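Local coordinates for cell division protein FtsX (Streptococcus pneumoniae, PDB 6HE6) that acts as the membrane partner in the FtsEX ABC-transporter complex of cell division, with a large extracellular loop that interacts with the peptidoglycan hydrolase PcsB, at residues N9-K18 with L85-P96; V42-V52 with I102-V112. All coordinates share one frame; numbering follows the deposited sequence. Where two conformers were deposited one is given.

Contact 1: N9-K18 with L85-P96; sequences NVRVVVYIRK and LYDAYIVEANAP
Val14 and Val91 meet diagonally on the helix-covered face of the sheet, CG2 to CG2 at 3.9 Å. Further along, Ile16 CD1 lies 3.7 Å from Tyr89 CE2; chi1 of -59° sets Ile16 CG1 beside its backbone N and lets the chain reach over. On the reverse face Val13 spreads its two methyls, CG1 to Ala88 CB and CG2 to Ile90 CD1, while Tyr15 CD1 packs against Ala88 CB and Tyr86 CB. The backbones pair antiparallel, with Val12–Val91 and Val14–Tyr89 as hydrogen-bonded pairs, extended by Ala93 N to Val10 O (2.9 Å) and Ile16 N to Asp87 O. At the polar end Lys18 crosses Tyr86 nearly at right angles, CG over the ring centre at 4.1 Å from the centroid. Its NZ gives a 2.9 Å bond to Leu85 O from 38° out of the carbonyl plane. A water donates to Ile16 O and weakly accepts from Asp87 N. Strands 11-16 and 88-93 are the two central strands of a ferredoxin-like sheet: 112-116 flanks 11-16, 52-58 flanks 88-93, and Leu46 of helix 41-47 packs on Val14, Tyr89 and Val91.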
loop_
_atom_site.group_PDB
_atom_site.type_symbol
_atom_site.label_atom_id
_atom_site.label_comp_id
_atom_site.label_asym_id
_atom_site.label_seq_id
_atom_site.Cartn_x
_atom_site.Cartn_y
_atom_site.Cartn_z
ATOM N N ASN A 9 -7.158 -4.172 -15.182
ATOM C CA ASN A 9 -8.575 -4.415 -14.959
ATOM C C ASN A 9 -8.826 -5.148 -13.656
ATOM O O ASN A 9 -9.990 -5.377 -13.307
ATOM C CB ASN A 9 -9.179 -5.205 -16.137
ATOM C CG ASN A 9 -8.566 -6.598 -16.314
ATOM O OD1 ASN A 9 -7.689 -7.004 -15.567
ATOM N ND2 ASN A 9 -8.995 -7.302 -17.352
ATOM N N VAL A 10 -7.771 -5.502 -12.924
ATOM C CA VAL A 10 -7.906 -6.389 -11.778
ATOM C C VAL A 10 -7.112 -5.805 -10.615
ATOM O O VAL A 10 -7.033 -6.390 -9.532
ATOM C CB VAL A 10 -7.449 -7.808 -12.175
ATOM C CG1 VAL A 10 -5.939 -8.009 -12.019
ATOM C CG2 VAL A 10 -8.245 -8.851 -11.477
ATOM N N ARG A 11 -6.550 -4.624 -10.815
ATOM C CA ARG A 11 -5.707 -3.993 -9.812
ATOM C C ARG A 11 -6.548 -3.053 -8.959
ATOM O O ARG A 11 -7.374 -2.295 -9.481
ATOM C CB ARG A 11 -4.555 -3.257 -10.497
ATOM C CG ARG A 11 -3.650 -2.444 -9.596
ATOM C CD ARG A 11 -3.362 -1.089 -10.227
ATOM N NE ARG A 11 -4.452 -0.157 -9.950
ATOM C CZ ARG A 11 -5.338 0.252 -10.853
ATOM N NH1 ARG A 11 -5.261 -0.184 -12.105
ATOM N NH2 ARG A 11 -6.306 1.093 -10.504
ATOM N N VAL A 12 -6.370 -3.139 -7.643
ATOM C CA VAL A 12 -6.917 -2.170 -6.706
ATOM C C VAL A 12 -5.774 -1.693 -5.825
ATOM O O VAL A 12 -4.971 -2.502 -5.350
ATOM C CB VAL A 12 -8.053 -2.752 -5.843
ATOM C CG1 VAL A 12 -8.472 -1.757 -4.790
ATOM C CG2 VAL A 12 -9.250 -3.105 -6.697
ATOM N N VAL A 13 -5.680 -0.380 -5.635
ATOM C CA VAL A 13 -4.623 0.222 -4.837
ATOM C C VAL A 13 -5.250 0.709 -3.545
ATOM O O VAL A 13 -6.260 1.424 -3.567
ATOM C CB VAL A 13 -3.918 1.373 -5.578
ATOM C CG1 VAL A 13 -2.798 1.925 -4.729
ATOM C CG2 VAL A 13 -3.380 0.897 -6.905
ATOM N N VAL A 14 -4.670 0.302 -2.426
ATOM C CA VAL A 14 -5.193 0.597 -1.104
ATOM C C VAL A 14 -4.163 1.456 -0.385
ATOM O O VAL A 14 -3.075 0.975 -0.058
ATOM C CB VAL A 14 -5.494 -0.682 -0.318
ATOM C CG1 VAL A 14 -6.002 -0.331 1.083
ATOM C CG2 VAL A 14 -6.511 -1.502 -1.048
ATOM N N TYR A 15 -4.503 2.722 -0.131
ATOM C CA TYR A 15 -3.588 3.664 0.507
ATOM C C TYR A 15 -3.755 3.638 2.016
ATOM O O TYR A 15 -4.877 3.605 2.521
ATOM C CB TYR A 15 -3.815 5.084 -0.021
ATOM C CG TYR A 15 -3.495 5.186 -1.478
ATOM C CD1 TYR A 15 -2.187 5.308 -1.905
ATOM C CD2 TYR A 15 -4.491 5.118 -2.431
ATOM C CE1 TYR A 15 -1.878 5.374 -3.246
ATOM C CE2 TYR A 15 -4.191 5.187 -3.771
ATOM C CZ TYR A 15 -2.879 5.309 -4.171
ATOM O OH TYR A 15 -2.578 5.383 -5.505
ATOM N N ILE A 16 -2.632 3.651 2.733
ATOM C CA ILE A 16 -2.611 3.470 4.181
ATOM C C ILE A 16 -2.526 4.845 4.826
ATOM O O ILE A 16 -1.822 5.727 4.313
ATOM C CB ILE A 16 -1.427 2.584 4.623
ATOM C CG1 ILE A 16 -1.495 1.213 3.964
ATOM C CG2 ILE A 16 -1.414 2.400 6.146
ATOM C CD1 ILE A 16 -0.143 0.548 3.851
ATOM N N ARG A 17 -3.248 5.034 5.943
ATOM C CA ARG A 17 -3.174 6.286 6.693
ATOM C C ARG A 17 -1.728 6.609 7.046
ATOM O O ARG A 17 -0.945 5.722 7.393
ATOM C CB ARG A 17 -4.009 6.210 7.982
ATOM C CG ARG A 17 -5.524 6.246 7.779
ATOM C CD ARG A 17 -6.216 6.839 8.986
ATOM N NE ARG A 17 -5.700 8.175 9.258
ATOM C CZ ARG A 17 -5.606 8.711 10.469
ATOM N NH1 ARG A 17 -5.994 8.023 11.534
ATOM N NH2 ARG A 17 -5.117 9.934 10.618
ATOM N N LYS A 18 -1.387 7.897 6.982
ATOM C CA LYS A 18 0.003 8.324 7.103
ATOM C C LYS A 18 0.604 8.020 8.471
ATOM O O LYS A 18 1.830 8.027 8.611
ATOM C CB LYS A 18 0.109 9.821 6.802
ATOM C CG LYS A 18 0.660 10.131 5.416
ATOM C CD LYS A 18 0.918 11.620 5.231
ATOM C CE LYS A 18 1.722 11.886 3.961
ATOM N NZ LYS A 18 2.907 10.976 3.819
ATOM N N LEU A 85 3.673 11.303 -0.258
ATOM C CA LEU A 85 2.882 10.205 -0.799
ATOM C C LEU A 85 2.500 9.221 0.308
ATOM O O LEU A 85 3.004 9.279 1.430
ATOM C CB LEU A 85 3.645 9.496 -1.917
ATOM C CG LEU A 85 4.161 10.380 -3.061
ATOM C CD1 LEU A 85 4.941 9.562 -4.098
ATOM C CD2 LEU A 85 2.998 11.140 -3.723
ATOM N N TYR A 86 1.595 8.308 -0.023
ATOM C CA TYR A 86 1.046 7.345 0.926
ATOM C C TYR A 86 1.575 5.957 0.606
ATOM O O TYR A 86 1.540 5.539 -0.557
ATOM C CB TYR A 86 -0.482 7.328 0.863
ATOM C CG TYR A 86 -1.169 8.483 1.541
ATOM C CD1 TYR A 86 -0.874 9.797 1.193
ATOM C CD2 TYR A 86 -2.128 8.261 2.523
ATOM C CE1 TYR A 86 -1.502 10.859 1.813
ATOM C CE2 TYR A 86 -2.760 9.317 3.148
ATOM C CZ TYR A 86 -2.442 10.612 2.787
ATOM O OH TYR A 86 -3.067 11.667 3.403
ATOM N N ASP A 87 2.061 5.242 1.631
ATOM C CA ASP A 87 2.245 3.796 1.527
ATOM C C ASP A 87 0.966 3.148 1.021
ATOM O O ASP A 87 -0.144 3.618 1.299
ATOM C CB ASP A 87 2.608 3.183 2.884
ATOM C CG ASP A 87 3.992 3.570 3.361
ATOM O OD1 ASP A 87 4.779 4.130 2.561
ATOM O OD2 ASP A 87 4.294 3.292 4.541
ATOM N N ALA A 88 1.113 2.044 0.295
ATOM C CA ALA A 88 -0.033 1.454 -0.371
ATOM C C ALA A 88 0.143 -0.052 -0.460
ATOM O O ALA A 88 1.262 -0.567 -0.449
ATOM C CB ALA A 88 -0.229 2.050 -1.775
ATOM N N TYR A 89 -0.984 -0.760 -0.556
ATOM C CA TYR A 89 -0.979 -2.159 -0.959
ATOM C C TYR A 89 -1.538 -2.253 -2.374
ATOM O O TYR A 89 -2.543 -1.611 -2.702
ATOM C CB TYR A 89 -1.804 -3.037 0.006
ATOM C CG TYR A 89 -1.062 -3.356 1.290
ATOM C CD1 TYR A 89 0.059 -4.183 1.283
ATOM C CD2 TYR A 89 -1.468 -2.817 2.499
ATOM C CE1 TYR A 89 0.735 -4.480 2.455
ATOM C CE2 TYR A 89 -0.790 -3.099 3.674
ATOM C CZ TYR A 89 0.316 -3.922 3.637
ATOM O OH TYR A 89 1.007 -4.188 4.786
ATOM N N ILE A 90 -0.884 -3.044 -3.207
ATOM C CA ILE A 90 -1.336 -3.292 -4.570
ATOM C C ILE A 90 -2.050 -4.633 -4.532
ATOM O O ILE A 90 -1.420 -5.674 -4.323
ATOM C CB ILE A 90 -0.175 -3.285 -5.575
ATOM C CG1 ILE A 90 0.751 -2.085 -5.373
ATOM C CG2 ILE A 90 -0.711 -3.331 -7.005
ATOM C CD1 ILE A 90 0.163 -0.732 -5.776
ATOM N N VAL A 91 -3.371 -4.608 -4.676
ATOM C CA VAL A 91 -4.207 -5.794 -4.520
ATOM C C VAL A 91 -4.601 -6.290 -5.900
ATOM O O VAL A 91 -5.020 -5.496 -6.755
ATOM C CB VAL A 91 -5.455 -5.490 -3.673
ATOM C CG1 VAL A 91 -6.337 -6.734 -3.510
ATOM C CG2 VAL A 91 -5.065 -4.903 -2.283
ATOM N N GLU A 92 -4.462 -7.600 -6.119
ATOM C CA GLU A 92 -4.872 -8.249 -7.355
ATOM C C GLU A 92 -6.154 -9.033 -7.100
ATOM O O GLU A 92 -6.165 -9.942 -6.264
ATOM C CB GLU A 92 -3.768 -9.177 -7.861
ATOM C CG GLU A 92 -4.167 -10.018 -9.073
ATOM C CD GLU A 92 -3.085 -11.007 -9.456
ATOM O OE1 GLU A 92 -2.235 -11.299 -8.589
ATOM O OE2 GLU A 92 -3.080 -11.492 -10.610
ATOM N N ALA A 93 -7.226 -8.675 -7.812
ATOM C CA ALA A 93 -8.508 -9.370 -7.726
ATOM C C ALA A 93 -8.465 -10.682 -8.508
ATOM O O ALA A 93 -7.620 -10.877 -9.374
ATOM C CB ALA A 93 -9.643 -8.499 -8.269
ATOM N N ASN A 94 -9.406 -11.583 -8.207
ATOM C CA ASN A 94 -9.475 -12.830 -8.964
ATOM C C ASN A 94 -10.096 -12.620 -10.342
ATOM O O ASN A 94 -9.736 -13.320 -11.295
ATOM C CB ASN A 94 -10.273 -13.883 -8.185
ATOM C CG ASN A 94 -9.406 -14.703 -7.223
ATOM O OD1 ASN A 94 -8.187 -14.816 -7.388
ATOM N ND2 ASN A 94 -10.042 -15.272 -6.205
ATOM N N ALA A 95 -11.027 -11.677 -10.470
ATOM C CA ALA A 95 -11.685 -11.379 -11.730
ATOM C C ALA A 95 -11.961 -9.890 -11.768
ATOM O O ALA A 95 -12.036 -9.252 -10.709
ATOM C CB ALA A 95 -12.998 -12.165 -11.888
ATOM N N PRO A 96 -12.107 -9.305 -12.955
ATOM C CA PRO A 96 -12.476 -7.880 -13.018
ATOM C C PRO A 96 -13.726 -7.541 -12.223
ATOM O O PRO A 96 -13.763 -6.499 -11.558
ATOM C CB PRO A 96 -12.664 -7.639 -14.527
ATOM C CG PRO A 96 -11.797 -8.660 -15.185
ATOM C CD PRO A 96 -11.822 -9.871 -14.287
HETATM O O HOH W 1 1.006 6.048 4.301
#

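Contact 2: V42-V52 with I102-V112; sequences VYDSLKNMSTV and IAEDAKKIEGV
Val42, Leu46 and Met49 meet segment 102-112 through aliphatic groups; Tyr43, the one residue with an aromatic ring here, starts away from that segment and its ring makes no contact with it. Lys47 CB lies over one face of that ring, 4.2 Å above its plane and offset toward the rim, with Asp44 OD1 in plane at the edge; His40 stacks with the ring too. Asp105 meets the other segment through CB, 3.8 Å from Met49 CE; its carboxylate carries no part of the contact. Beyond CG the Met49 chain is fully extended (chi2 -177°, chi3 -179°), which carries the methyl across to the 102-112 backbone near Ala106 N and on toward Ile109 CD1. Ile109 fills the middle: its CD1 is 3.5 Å from Ser45 CB and 3.8 Å from Leu46 CD2, the leucine methyl and the isoleucine ethyl arm meeting at a slant. Leu46 CD2 also reaches Ala106 CB at 4.0 Å. At one end the Val42 and Val112 side chains cross at about a right angle, CG1 against CG2, and Val42 CG2 rests 3.8 Å from Glu110 O. There the chain turns through Gly111 in a type II turn, Ile109 to Val112. At the other end Thr51 and Ile102 lie alongside each other head to tail, Thr51 OG1 3.3 Å from Ile102 CG1, while Val52 CG1 leans on Ile102 CD1. The contact is thus van der Waals packing between the two helices of a ferredoxin-like fold and the turns that follow them. Both helices lie on the same face of the four-stranded sheet: Leu46 and Ala106 press on Val14 of strand 11-16, Ile102 on Ala93 of strand 88-93, and Ala103 on Val115 of strand 112-116. Val52, at the start of strand 52-58, touches Val91.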
loop_
_atom_site.group_PDB
_atom_site.type_symbol
_atom_site.label_atom_id
_atom_site.label_comp_id
_atom_site.label_asym_id
_atom_site.label_seq_id
_atom_site.Cartn_x
_atom_site.Cartn_y
_atom_site.Cartn_z
ATOM N N VAL A 42 -3.754 -4.247 8.269
ATOM C CA VAL A 42 -4.433 -3.987 7.004
ATOM C C VAL A 42 -4.147 -5.094 6.004
ATOM O O VAL A 42 -5.061 -5.562 5.305
ATOM C CB VAL A 42 -4.025 -2.616 6.451
ATOM C CG1 VAL A 42 -4.659 -2.398 5.088
ATOM C CG2 VAL A 42 -4.415 -1.525 7.444
ATOM N N TYR A 43 -2.883 -5.532 5.924
ATOM C CA TYR A 43 -2.510 -6.634 5.039
ATOM C C TYR A 43 -3.430 -7.827 5.256
ATOM O O TYR A 43 -4.020 -8.347 4.306
ATOM C CB TYR A 43 -1.030 -7.029 5.256
ATOM C CG TYR A 43 -0.619 -8.330 4.569
ATOM C CD1 TYR A 43 -0.172 -8.335 3.255
ATOM C CD2 TYR A 43 -0.705 -9.553 5.232
ATOM C CE1 TYR A 43 0.186 -9.527 2.624
ATOM C CE2 TYR A 43 -0.356 -10.734 4.612
ATOM C CZ TYR A 43 0.094 -10.710 3.311
ATOM O OH TYR A 43 0.433 -11.890 2.709
ATOM N N ASP A 44 -3.618 -8.233 6.513
ATOM C CA ASP A 44 -4.343 -9.472 6.793
ATOM C C ASP A 44 -5.813 -9.383 6.387
ATOM O O ASP A 44 -6.366 -10.349 5.849
ATOM C CB ASP A 44 -4.231 -9.844 8.273
ATOM C CG ASP A 44 -2.846 -10.296 8.666
ATOM O OD1 ASP A 44 -2.076 -10.695 7.770
ATOM O OD2 ASP A 44 -2.554 -10.303 9.882
ATOM N N SER A 45 -6.459 -8.234 6.628
ATOM C CA SER A 45 -7.861 -8.062 6.250
ATOM C C SER A 45 -8.040 -8.138 4.742
ATOM O O SER A 45 -9.022 -8.709 4.255
ATOM C CB SER A 45 -8.379 -6.725 6.771
ATOM O OG SER A 45 -8.239 -6.660 8.179
ATOM N N LEU A 46 -7.116 -7.541 3.987
ATOM C CA LEU A 46 -7.138 -7.671 2.535
ATOM C C LEU A 46 -6.901 -9.119 2.113
ATOM O O LEU A 46 -7.685 -9.688 1.345
ATOM C CB LEU A 46 -6.084 -6.743 1.907
ATOM C CG LEU A 46 -6.223 -5.227 2.119
ATOM C CD1 LEU A 46 -4.966 -4.483 1.654
ATOM C CD2 LEU A 46 -7.421 -4.716 1.351
ATOM N N LYS A 47 -5.833 -9.739 2.630
ATOM C CA LYS A 47 -5.489 -11.125 2.309
ATOM C C LYS A 47 -6.602 -12.109 2.677
ATOM O O LYS A 47 -6.708 -13.176 2.059
ATOM C CB LYS A 47 -4.177 -11.491 3.025
ATOM C CG LYS A 47 -3.352 -12.597 2.379
ATOM C CD LYS A 47 -2.716 -12.127 1.098
ATOM C CE LYS A 47 -2.395 -13.250 0.123
ATOM N NZ LYS A 47 -1.099 -13.883 0.392
ATOM N N ASN A 48 -7.450 -11.766 3.643
ATOM C CA ASN A 48 -8.544 -12.638 4.047
ATOM C C ASN A 48 -9.738 -12.586 3.104
ATOM O O ASN A 48 -10.638 -13.417 3.239
ATOM C CB ASN A 48 -9.013 -12.277 5.456
ATOM C CG ASN A 48 -8.169 -12.918 6.529
ATOM O OD1 ASN A 48 -7.402 -13.845 6.261
ATOM N ND2 ASN A 48 -8.307 -12.433 7.759
ATOM N N MET A 49 -9.784 -11.631 2.179
ATOM C CA MET A 49 -10.898 -11.557 1.245
ATOM C C MET A 49 -10.807 -12.669 0.210
ATOM O O MET A 49 -9.777 -12.837 -0.448
ATOM C CB MET A 49 -10.923 -10.202 0.552
ATOM C CG MET A 49 -11.018 -9.020 1.485
ATOM S SD MET A 49 -11.123 -7.512 0.503
ATOM C CE MET A 49 -11.181 -6.265 1.810
ATOM N N SER A 50 -11.902 -13.418 0.050
ATOM C CA SER A 50 -11.876 -14.584 -0.826
ATOM C C SER A 50 -11.623 -14.218 -2.282
ATOM O O SER A 50 -11.104 -15.048 -3.036
ATOM C CB SER A 50 -13.195 -15.362 -0.711
ATOM O OG SER A 50 -14.282 -14.472 -0.581
ATOM N N THR A 51 -11.962 -13.004 -2.698
ATOM C CA THR A 51 -11.789 -12.611 -4.089
ATOM C C THR A 51 -10.446 -11.940 -4.392
ATOM O O THR A 51 -10.254 -11.488 -5.524
ATOM C CB THR A 51 -12.914 -11.676 -4.507
ATOM O OG1 THR A 51 -12.978 -10.592 -3.584
ATOM C CG2 THR A 51 -14.256 -12.417 -4.493
ATOM N N VAL A 52 -9.498 -11.873 -3.437
ATOM C CA VAL A 52 -8.180 -11.298 -3.717
ATOM C C VAL A 52 -7.137 -12.397 -3.904
ATOM O O VAL A 52 -7.103 -13.386 -3.161
ATOM C CB VAL A 52 -7.738 -10.314 -2.619
ATOM C CG1 VAL A 52 -8.830 -9.317 -2.326
ATOM C CG2 VAL A 52 -7.377 -11.057 -1.378
ATOM N N ILE A 102 -14.212 -5.439 -3.769
ATOM C CA ILE A 102 -12.970 -5.389 -2.995
ATOM C C ILE A 102 -12.685 -3.962 -2.541
ATOM O O ILE A 102 -12.373 -3.704 -1.370
ATOM C CB ILE A 102 -11.801 -5.960 -3.823
ATOM C CG1 ILE A 102 -11.848 -7.484 -3.844
ATOM C CG2 ILE A 102 -10.461 -5.510 -3.263
ATOM C CD1 ILE A 102 -11.057 -8.085 -4.997
ATOM N N ALA A 103 -12.801 -3.008 -3.462
ATOM C CA ALA A 103 -12.507 -1.623 -3.127
ATOM C C ALA A 103 -13.455 -1.084 -2.066
ATOM O O ALA A 103 -13.058 -0.252 -1.242
ATOM C CB ALA A 103 -12.570 -0.779 -4.397
ATOM N N GLU A 104 -14.711 -1.541 -2.064
ATOM C CA GLU A 104 -15.670 -1.040 -1.084
ATOM C C GLU A 104 -15.376 -1.593 0.302
ATOM O O GLU A 104 -15.337 -0.846 1.285
ATOM C CB GLU A 104 -17.089 -1.395 -1.514
ATOM C CG GLU A 104 -17.786 -0.250 -2.224
ATOM C CD GLU A 104 -18.850 -0.728 -3.185
ATOM O OE1 GLU A 104 -18.974 -0.133 -4.280
ATOM O OE2 GLU A 104 -19.565 -1.695 -2.839
ATOM N N ASP A 105 -15.146 -2.900 0.400
ATOM C CA ASP A 105 -14.763 -3.471 1.682
ATOM C C ASP A 105 -13.435 -2.893 2.166
ATOM O O ASP A 105 -13.218 -2.731 3.376
ATOM C CB ASP A 105 -14.705 -4.995 1.559
ATOM C CG ASP A 105 -16.056 -5.597 1.178
ATOM O OD1 ASP A 105 -17.042 -4.833 1.138
ATOM O OD2 ASP A 105 -16.127 -6.813 0.875
ATOM N N ALA A 106 -12.535 -2.564 1.239
ATOM C CA ALA A 106 -11.215 -2.081 1.642
ATOM C C ALA A 106 -11.298 -0.722 2.328
ATOM O O ALA A 106 -10.549 -0.459 3.276
ATOM C CB ALA A 106 -10.280 -2.011 0.437
ATOM N N LYS A 107 -12.186 0.165 1.865
ATOM C CA LYS A 107 -12.272 1.472 2.508
ATOM C C LYS A 107 -12.780 1.342 3.942
ATOM O O LYS A 107 -12.532 2.232 4.760
ATOM C CB LYS A 107 -13.161 2.432 1.688
ATOM C CG LYS A 107 -12.687 3.925 1.630
ATOM C CD LYS A 107 -12.343 4.497 3.007
ATOM C CE LYS A 107 -12.060 5.987 3.028
ATOM N NZ LYS A 107 -11.271 6.304 4.262
ATOM N N LYS A 108 -13.426 0.225 4.283
ATOM C CA LYS A 108 -13.963 0.004 5.621
ATOM C C LYS A 108 -12.942 -0.562 6.602
ATOM O O LYS A 108 -13.253 -0.690 7.787
ATOM C CB LYS A 108 -15.183 -0.917 5.540
ATOM C CG LYS A 108 -16.392 -0.217 4.940
ATOM C CD LYS A 108 -17.690 -0.881 5.334
ATOM C CE LYS A 108 -18.080 -1.930 4.316
ATOM N NZ LYS A 108 -19.528 -1.851 3.985
ATOM N N ILE A 109 -11.738 -0.899 6.151
ATOM C CA ILE A 109 -10.699 -1.385 7.051
ATOM C C ILE A 109 -10.095 -0.199 7.790
ATOM O O ILE A 109 -9.755 0.820 7.177
ATOM C CB ILE A 109 -9.617 -2.145 6.268
ATOM C CG1 ILE A 109 -10.224 -3.349 5.534
ATOM C CG2 ILE A 109 -8.494 -2.559 7.217
ATOM C CD1 ILE A 109 -9.259 -4.069 4.610
ATOM N N GLU A 110 -9.963 -0.307 9.108
ATOM C CA GLU A 110 -9.376 0.812 9.829
ATOM C C GLU A 110 -7.875 0.833 9.594
ATOM O O GLU A 110 -7.197 -0.197 9.680
ATOM C CB GLU A 110 -9.699 0.755 11.318
ATOM C CG GLU A 110 -9.580 2.129 12.020
ATOM C CD GLU A 110 -9.896 3.331 11.109
ATOM O OE1 GLU A 110 -10.995 3.391 10.512
ATOM O OE2 GLU A 110 -9.041 4.235 11.008
ATOM N N GLY A 111 -7.368 2.017 9.292
ATOM C CA GLY A 111 -6.034 2.231 8.795
ATOM C C GLY A 111 -5.985 2.588 7.324
ATOM O O GLY A 111 -5.012 3.211 6.886
ATOM N N VAL A 112 -7.010 2.219 6.555
ATOM C CA VAL A 112 -7.064 2.546 5.130
ATOM C C VAL A 112 -7.461 4.012 4.979
ATOM O O VAL A 112 -8.505 4.437 5.486
ATOM C CB VAL A 112 -8.054 1.634 4.389
ATOM C CG1 VAL A 112 -8.384 2.207 3.010
ATOM C CG2 VAL A 112 -7.507 0.228 4.270
#

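Contact 1 joins the two central strands of the sheet and contact 2 the two helices packed on it; their centres are 9 Å apart. Along the chain the segments alternate, 9-18, 42-52, 85-96, 102-112, as expected for two beta-alpha-beta units of a ferredoxin-like fold, with strand order 52-58, 88-93, 11-16, 112-116. Probable backbone hydrogen bonds tie the layers together at two places, Arg17 N to Gly111 O (2.7 Å) and Asn94 N to Thr51 O (2.8 Å). Together they make up much of the helix-on-sheet core of the ferredoxin-like part of the extracellular domain. The bound dodecane-trimethylamine comes to about 5 Å from the Leu85 side chain, at one end of contact 1.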